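PDB 6T7J: carbon monoxide dehydrogenase from Thermococcus sp. AM4, which catalyses the reversible oxidation of carbon monoxide to carbon dioxide at a nickel-iron-sulfur cluster, captured here without nickel. Local coordinates for residues H269-S274 / G307-M312; L237-F242 / C525-I530. One frame throughout, in Å; residues are numbered along the deposited sequence.

Contact 1 of 2, residues H269-S274 / G307-M312; sequences HNPILS and GNEVLM. With MSK (Broken Fe4S4 cluster), chain F.
Pro271 and Glu309 meet through aliphatic carbon, the proline ring lying across the first half of the glutamate side chain with CB of Pro271 3.9 Å from CB of Glu309. Next along, the CG1 methyl of Val310, the neighbour of Glu309, packs against Ser274, 3.3 Å from its OG; CG1 lies anti to the valine carbonyl carbon (chi1 -67°), which carries this methyl over to the serine. The Ser274 hydroxyl has its polar partner in Thr306, one residue before the second segment. No direct hydrogen bond joins the segments; a water does so instead, donating to His269 O at 2.8 Å and to Glu309 OE2 at 2.8 Å. A bend at chi2 (-85°) folds the glutamate so that its carboxylate rises past the proline to this water. Both segments sit at helices of a parallel, Rossmann-like alpha/beta unit: His269 directly follows strand 261-268, helix 271-281 then leaves its C-terminal end, and helix 304-314 follows the neighbouring strand 297-303. Asn270 is the N-cap of the first helix, its OD1 accepting a weak bond from Ile272 N. At the tip of the same turn His269 NE2 binds an iron, FE1, of the broken cluster at 2.2 Å, and Cys305 shares that metal. Further out, Asp340 receives the backbone N-H groups of His269 and Asn270, while Ser521 and Arg313 hold the Glu309 carboxylate. Replacing Glu309 by alanine would be likely to leave the bridging water with one protein acceptor fewer, Ser521 without its carboxylate partner and Arg313 with one of its two gone.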
loop_
_atom_site.group_PDB
_atom_site.type_symbol
_atom_site.label_atom_id
_atom_site.label_comp_id
_atom_site.label_asym_id
_atom_site.label_seq_id
_atom_site.Cartn_x
_atom_site.Cartn_y
_atom_site.Cartn_z
ATOM N N HIS A 269 15.628 2.556 -13.334
ATOM C CA HIS A 269 14.529 1.920 -14.054
ATOM C C HIS A 269 13.909 2.767 -15.164
ATOM O O HIS A 269 13.587 2.237 -16.231
ATOM C CB HIS A 269 13.444 1.504 -13.058
ATOM C CG HIS A 269 13.695 0.171 -12.428
ATOM N ND1 HIS A 269 14.654 -0.025 -11.456
ATOM C CD2 HIS A 269 13.126 -1.039 -12.642
ATOM C CE1 HIS A 269 14.661 -1.295 -11.095
ATOM N NE2 HIS A 269 13.743 -1.933 -11.800
ATOM N N ASN A 270 13.716 4.067 -14.937
ATOM C CA ASN A 270 12.986 4.889 -15.897
ATOM C C ASN A 270 13.923 5.402 -16.982
ATOM O O ASN A 270 14.893 6.103 -16.665
ATOM C CB ASN A 270 12.306 6.057 -15.206
ATOM C CG ASN A 270 11.071 6.522 -15.946
ATOM O OD1 ASN A 270 11.043 6.521 -17.173
ATOM N ND2 ASN A 270 10.037 6.906 -15.207
ATOM N N PRO A 271 13.672 5.097 -18.261
ATOM C CA PRO A 271 14.576 5.550 -19.327
ATOM C C PRO A 271 14.422 7.012 -19.712
ATOM O O PRO A 271 15.253 7.510 -20.487
ATOM C CB PRO A 271 14.204 4.638 -20.503
ATOM C CG PRO A 271 12.767 4.321 -20.275
ATOM C CD PRO A 271 12.594 4.232 -18.779
ATOM N N ILE A 272 13.398 7.710 -19.201
ATOM C CA ILE A 272 13.241 9.138 -19.478
ATOM C C ILE A 272 14.526 9.880 -19.141
ATOM O O ILE A 272 14.909 10.842 -19.819
ATOM C CB ILE A 272 12.045 9.721 -18.695
ATOM C CG1 ILE A 272 10.757 8.916 -18.907
ATOM C CG2 ILE A 272 11.817 11.183 -19.062
ATOM C CD1 ILE A 272 10.559 8.347 -20.287
ATOM N N LEU A 273 15.216 9.434 -18.093
ATOM C CA LEU A 273 16.473 10.024 -17.653
ATOM C C LEU A 273 17.676 9.403 -18.356
ATOM O O LEU A 273 18.570 10.123 -18.819
ATOM C CB LEU A 273 16.609 9.866 -16.136
ATOM C CG LEU A 273 18.008 10.042 -15.547
ATOM C CD1 LEU A 273 18.355 11.520 -15.455
ATOM C CD2 LEU A 273 18.107 9.373 -14.183
ATOM N N SER A 274 17.705 8.070 -18.454
ATOM C CA SER A 274 18.911 7.386 -18.908
ATOM C C SER A 274 19.155 7.593 -20.398
ATOM O O SER A 274 20.308 7.704 -20.825
ATOM C CB SER A 274 18.825 5.895 -18.580
ATOM O OG SER A 274 17.787 5.267 -19.312
ATOM N N GLY A 307 19.630 0.304 -17.348
ATOM C CA GLY A 307 20.699 -0.166 -18.207
ATOM C C GLY A 307 20.180 -1.064 -19.311
ATOM O O GLY A 307 20.636 -0.982 -20.452
ATOM N N ASN A 308 19.206 -1.917 -18.992
ATOM C CA ASN A 308 18.608 -2.764 -20.018
ATOM C C ASN A 308 17.870 -1.931 -21.059
ATOM O O ASN A 308 17.895 -2.254 -22.249
ATOM C CB ASN A 308 17.663 -3.784 -19.384
ATOM C CG ASN A 308 18.386 -5.020 -18.887
ATOM O OD1 ASN A 308 19.301 -5.522 -19.541
ATOM N ND2 ASN A 308 17.980 -5.513 -17.724
ATOM N N GLU A 309 17.204 -0.858 -20.628
ATOM C CA GLU A 309 16.514 0.018 -21.573
ATOM C C GLU A 309 17.498 0.638 -22.557
ATOM O O GLU A 309 17.310 0.564 -23.782
ATOM C CB GLU A 309 15.745 1.114 -20.827
ATOM C CG GLU A 309 14.776 0.618 -19.765
ATOM C CD GLU A 309 13.414 0.257 -20.325
ATOM O OE1 GLU A 309 13.259 0.244 -21.565
ATOM O OE2 GLU A 309 12.496 -0.017 -19.521
ATOM N N VAL A 310 18.566 1.253 -22.033
ATOM C CA VAL A 310 19.532 1.887 -22.928
ATOM C C VAL A 310 20.283 0.841 -23.749
ATOM O O VAL A 310 20.723 1.126 -24.869
ATOM C CB VAL A 310 20.497 2.802 -22.148
ATOM C CG1 VAL A 310 19.746 3.995 -21.590
ATOM C CG2 VAL A 310 21.200 2.041 -21.041
ATOM N N LEU A 311 20.411 -0.384 -23.237
ATOM C CA LEU A 311 21.049 -1.449 -24.002
ATOM C C LEU A 311 20.175 -1.879 -25.173
ATOM O O LEU A 311 20.656 -2.025 -26.302
ATOM C CB LEU A 311 21.346 -2.638 -23.086
ATOM C CG LEU A 311 21.685 -3.973 -23.751
ATOM C CD1 LEU A 311 23.127 -3.969 -24.212
ATOM C CD2 LEU A 311 21.433 -5.134 -22.801
ATOM N N MET A 312 18.880 -2.085 -24.918
ATOM C CA MET A 312 17.969 -2.531 -25.964
ATOM C C MET A 312 17.779 -1.468 -27.035
ATOM O O MET A 312 17.601 -1.807 -28.210
ATOM C CB MET A 312 16.614 -2.913 -25.365
ATOM C CG MET A 312 16.661 -4.049 -24.355
ATOM S SD MET A 312 16.355 -5.665 -25.084
ATOM C CE MET A 312 14.684 -5.452 -25.696
HETATM S S1 MSK F . 16.260 -4.237 -11.447
HETATM S S3 MSK F . 13.575 -5.767 -9.861
HETATM S S4 MSK F . 16.770 -6.549 -8.880
HETATM S S5 MSK F . 15.474 -7.273 -11.997
HETATM FE FE1 MSK F . 14.317 -3.912 -12.553
HETATM FE FE2 MSK F . 17.108 -6.363 -11.030
HETATM FE FE3 MSK F . 14.985 -7.482 -9.708
HETATM FE FE4 MSK F . 15.547 -4.853 -9.381
HETATM O O HOH W 1 12.708 -0.396 -16.779
#

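Contact 2 of 2, residues L237-F242 / C525-I530; sequences LSDILF and CSRILI
Asp239 and Arg527 form a salt bridge that makes up the whole of this contact, since the two helices stand well apart, with CA of Asp239 11.2 Å from CA of Arg527. The bridge is a bidentate, end-on pair: Arg527 NH1 donates to Asp239 OD2 at 2.6 Å, and Arg527 NH2 donates to Asp239 OD1 at 3.1 Å. Both carboxylate oxygens use their syn lone pairs, and the N-H bonds are fairly straight, at 157° and 166°. Carboxylate and guanidinium are nearly coplanar, 15° apart, so two bonds fix the rotation of each flat group against the other. The arginine chain, extended from CG to NE, reaches about half-way across the gap and meets an aspartate coming from the opposite direction. In the fold, the bond ties the C-terminal end of the long helix 212-242 to helix 525-538, which follows strand 516-518 and precedes strand 548-552 along the chain, both strands of the second parallel, Rossmann-like sheet. Further charges surround the pair: Asp239 OD1 also forms a salt bridge with Arg313, and OD2 one with Lys129, while Arg527 NH2 has a second carboxylate in Asp524. Three cationic groups around one buried carboxylate would be expected to favour its ionised form. Packing around the pair comes from Pro245, which touches both side chains, and from Thr235 of helix 212-242 against Arg527.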
loop_
_atom_site.group_PDB
_atom_site.type_symbol
_atom_site.label_atom_id
_atom_site.label_comp_id
_atom_site.label_asym_id
_atom_site.label_seq_id
_atom_site.Cartn_x
_atom_site.Cartn_y
_atom_site.Cartn_z
ATOM N N LEU A 237 4.627 2.857 -24.169
ATOM C CA LEU A 237 4.962 4.272 -24.274
ATOM C C LEU A 237 6.465 4.493 -24.381
ATOM O O LEU A 237 6.900 5.414 -25.081
ATOM C CB LEU A 237 4.393 5.037 -23.082
ATOM C CG LEU A 237 2.872 5.196 -23.094
ATOM C CD1 LEU A 237 2.437 6.139 -22.001
ATOM C CD2 LEU A 237 2.385 5.687 -24.445
ATOM N N SER A 238 7.275 3.667 -23.711
ATOM C CA SER A 238 8.719 3.764 -23.893
ATOM C C SER A 238 9.104 3.452 -25.331
ATOM O O SER A 238 9.996 4.096 -25.895
ATOM C CB SER A 238 9.437 2.826 -22.924
ATOM O OG SER A 238 8.889 2.920 -21.623
ATOM N N ASP A 239 8.432 2.472 -25.945
ATOM C CA ASP A 239 8.680 2.182 -27.354
ATOM C C ASP A 239 8.238 3.339 -28.242
ATOM O O ASP A 239 8.958 3.726 -29.171
ATOM C CB ASP A 239 7.964 0.894 -27.760
ATOM C CG ASP A 239 8.631 -0.348 -27.199
ATOM O OD1 ASP A 239 9.711 -0.218 -26.585
ATOM O OD2 ASP A 239 8.074 -1.452 -27.373
ATOM N N ILE A 240 7.058 3.904 -27.973
ATOM C CA ILE A 240 6.550 5.004 -28.789
ATOM C C ILE A 240 7.474 6.214 -28.699
ATOM O O ILE A 240 7.707 6.912 -29.694
ATOM C CB ILE A 240 5.110 5.354 -28.366
ATOM C CG1 ILE A 240 4.136 4.276 -28.849
ATOM C CG2 ILE A 240 4.697 6.725 -28.893
ATOM C CD1 ILE A 240 2.839 4.238 -28.077
ATOM N N LEU A 241 8.034 6.469 -27.514
ATOM C CA LEU A 241 8.843 7.666 -27.313
ATOM C C LEU A 241 10.280 7.478 -27.787
ATOM O O LEU A 241 10.856 8.391 -28.388
ATOM C CB LEU A 241 8.825 8.070 -25.836
ATOM C CG LEU A 241 7.634 8.896 -25.335
ATOM C CD1 LEU A 241 7.490 8.767 -23.824
ATOM C CD2 LEU A 241 7.776 10.358 -25.734
ATOM N N PHE A 242 10.881 6.314 -27.529
ATOM C CA PHE A 242 12.302 6.106 -27.788
ATOM C C PHE A 242 12.581 5.028 -28.827
ATOM O O PHE A 242 13.750 4.697 -29.058
ATOM C CB PHE A 242 13.035 5.762 -26.488
ATOM C CG PHE A 242 12.770 6.726 -25.373
ATOM C CD1 PHE A 242 13.142 8.056 -25.487
ATOM C CD2 PHE A 242 12.147 6.305 -24.212
ATOM C CE1 PHE A 242 12.898 8.947 -24.463
ATOM C CE2 PHE A 242 11.900 7.190 -23.188
ATOM C CZ PHE A 242 12.276 8.514 -23.313
ATOM N N CYS A 525 8.580 -7.419 -19.228
ATOM C CA CYS A 525 7.897 -8.702 -19.109
ATOM C C CYS A 525 6.526 -8.644 -19.764
ATOM O O CYS A 525 6.003 -9.680 -20.192
ATOM C CB CYS A 525 7.759 -9.115 -17.645
ATOM S SG CYS A 525 9.308 -9.373 -16.775
ATOM N N SER A 526 5.933 -7.445 -19.855
ATOM C CA SER A 526 4.699 -7.290 -20.618
ATOM C C SER A 526 4.864 -7.828 -22.035
ATOM O O SER A 526 3.945 -8.451 -22.581
ATOM C CB SER A 526 4.269 -5.820 -20.641
ATOM O OG SER A 526 5.303 -4.982 -21.130
ATOM N N ARG A 527 6.043 -7.618 -22.632
ATOM C CA ARG A 527 6.336 -8.186 -23.948
ATOM C C ARG A 527 6.075 -9.685 -23.964
ATOM O O ARG A 527 5.419 -10.207 -24.874
ATOM C CB ARG A 527 7.787 -7.902 -24.338
ATOM C CG ARG A 527 8.135 -6.437 -24.507
ATOM C CD ARG A 527 9.388 -6.289 -25.356
ATOM N NE ARG A 527 10.134 -5.073 -25.045
ATOM C CZ ARG A 527 9.934 -3.903 -25.641
ATOM N NH1 ARG A 527 9.007 -3.788 -26.583
ATOM N NH2 ARG A 527 10.659 -2.849 -25.292
ATOM N N ILE A 528 6.587 -10.394 -22.953
ATOM C CA ILE A 528 6.333 -11.826 -22.829
ATOM C C ILE A 528 4.837 -12.100 -22.901
ATOM O O ILE A 528 4.374 -12.934 -23.690
ATOM C CB ILE A 528 6.952 -12.366 -21.526
ATOM C CG1 ILE A 528 8.468 -12.515 -21.681
ATOM C CG2 ILE A 528 6.320 -13.690 -21.135
ATOM C CD1 ILE A 528 9.187 -12.864 -20.395
ATOM N N LEU A 529 4.052 -11.355 -22.113
ATOM C CA LEU A 529 2.607 -11.554 -22.108
ATOM C C LEU A 529 2.005 -11.328 -23.488
ATOM O O LEU A 529 1.028 -11.992 -23.854
ATOM C CB LEU A 529 1.947 -10.627 -21.086
ATOM C CG LEU A 529 2.163 -10.981 -19.615
ATOM C CD1 LEU A 529 1.245 -10.152 -18.728
ATOM C CD2 LEU A 529 1.947 -12.467 -19.378
ATOM N N ILE A 530 2.569 -10.403 -24.265
ATOM C CA ILE A 530 2.107 -10.225 -25.636
ATOM C C ILE A 530 2.460 -11.449 -26.469
ATOM O O ILE A 530 1.602 -12.021 -27.154
ATOM C CB ILE A 530 2.688 -8.935 -26.242
ATOM C CG1 ILE A 530 2.130 -7.714 -25.514
ATOM C CG2 ILE A 530 2.356 -8.848 -27.724
ATOM C CD1 ILE A 530 0.618 -7.606 -25.588
#

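From the N terminus, the chain first supplies residues 237-242 at the end of helix 212-242, then enters the first parallel sheet. Contact 1 closes a short loop there, joining the helices that follow strands 261-268 and 297-303. Only much later, after the second parallel sheet has begun, does 525-530 return to 237-242 and close contact 2, so that contact 1 is nested within the larger loop. Their centres lie about 13 Å apart, and they touch where Ile272 CD1 packs 3.4 Å from Phe242 CE2. Arg313, just beyond 307-312, pairs with both Glu309 and Asp239, linking the first sheet's helices to the helical region and, through it, the second sheet.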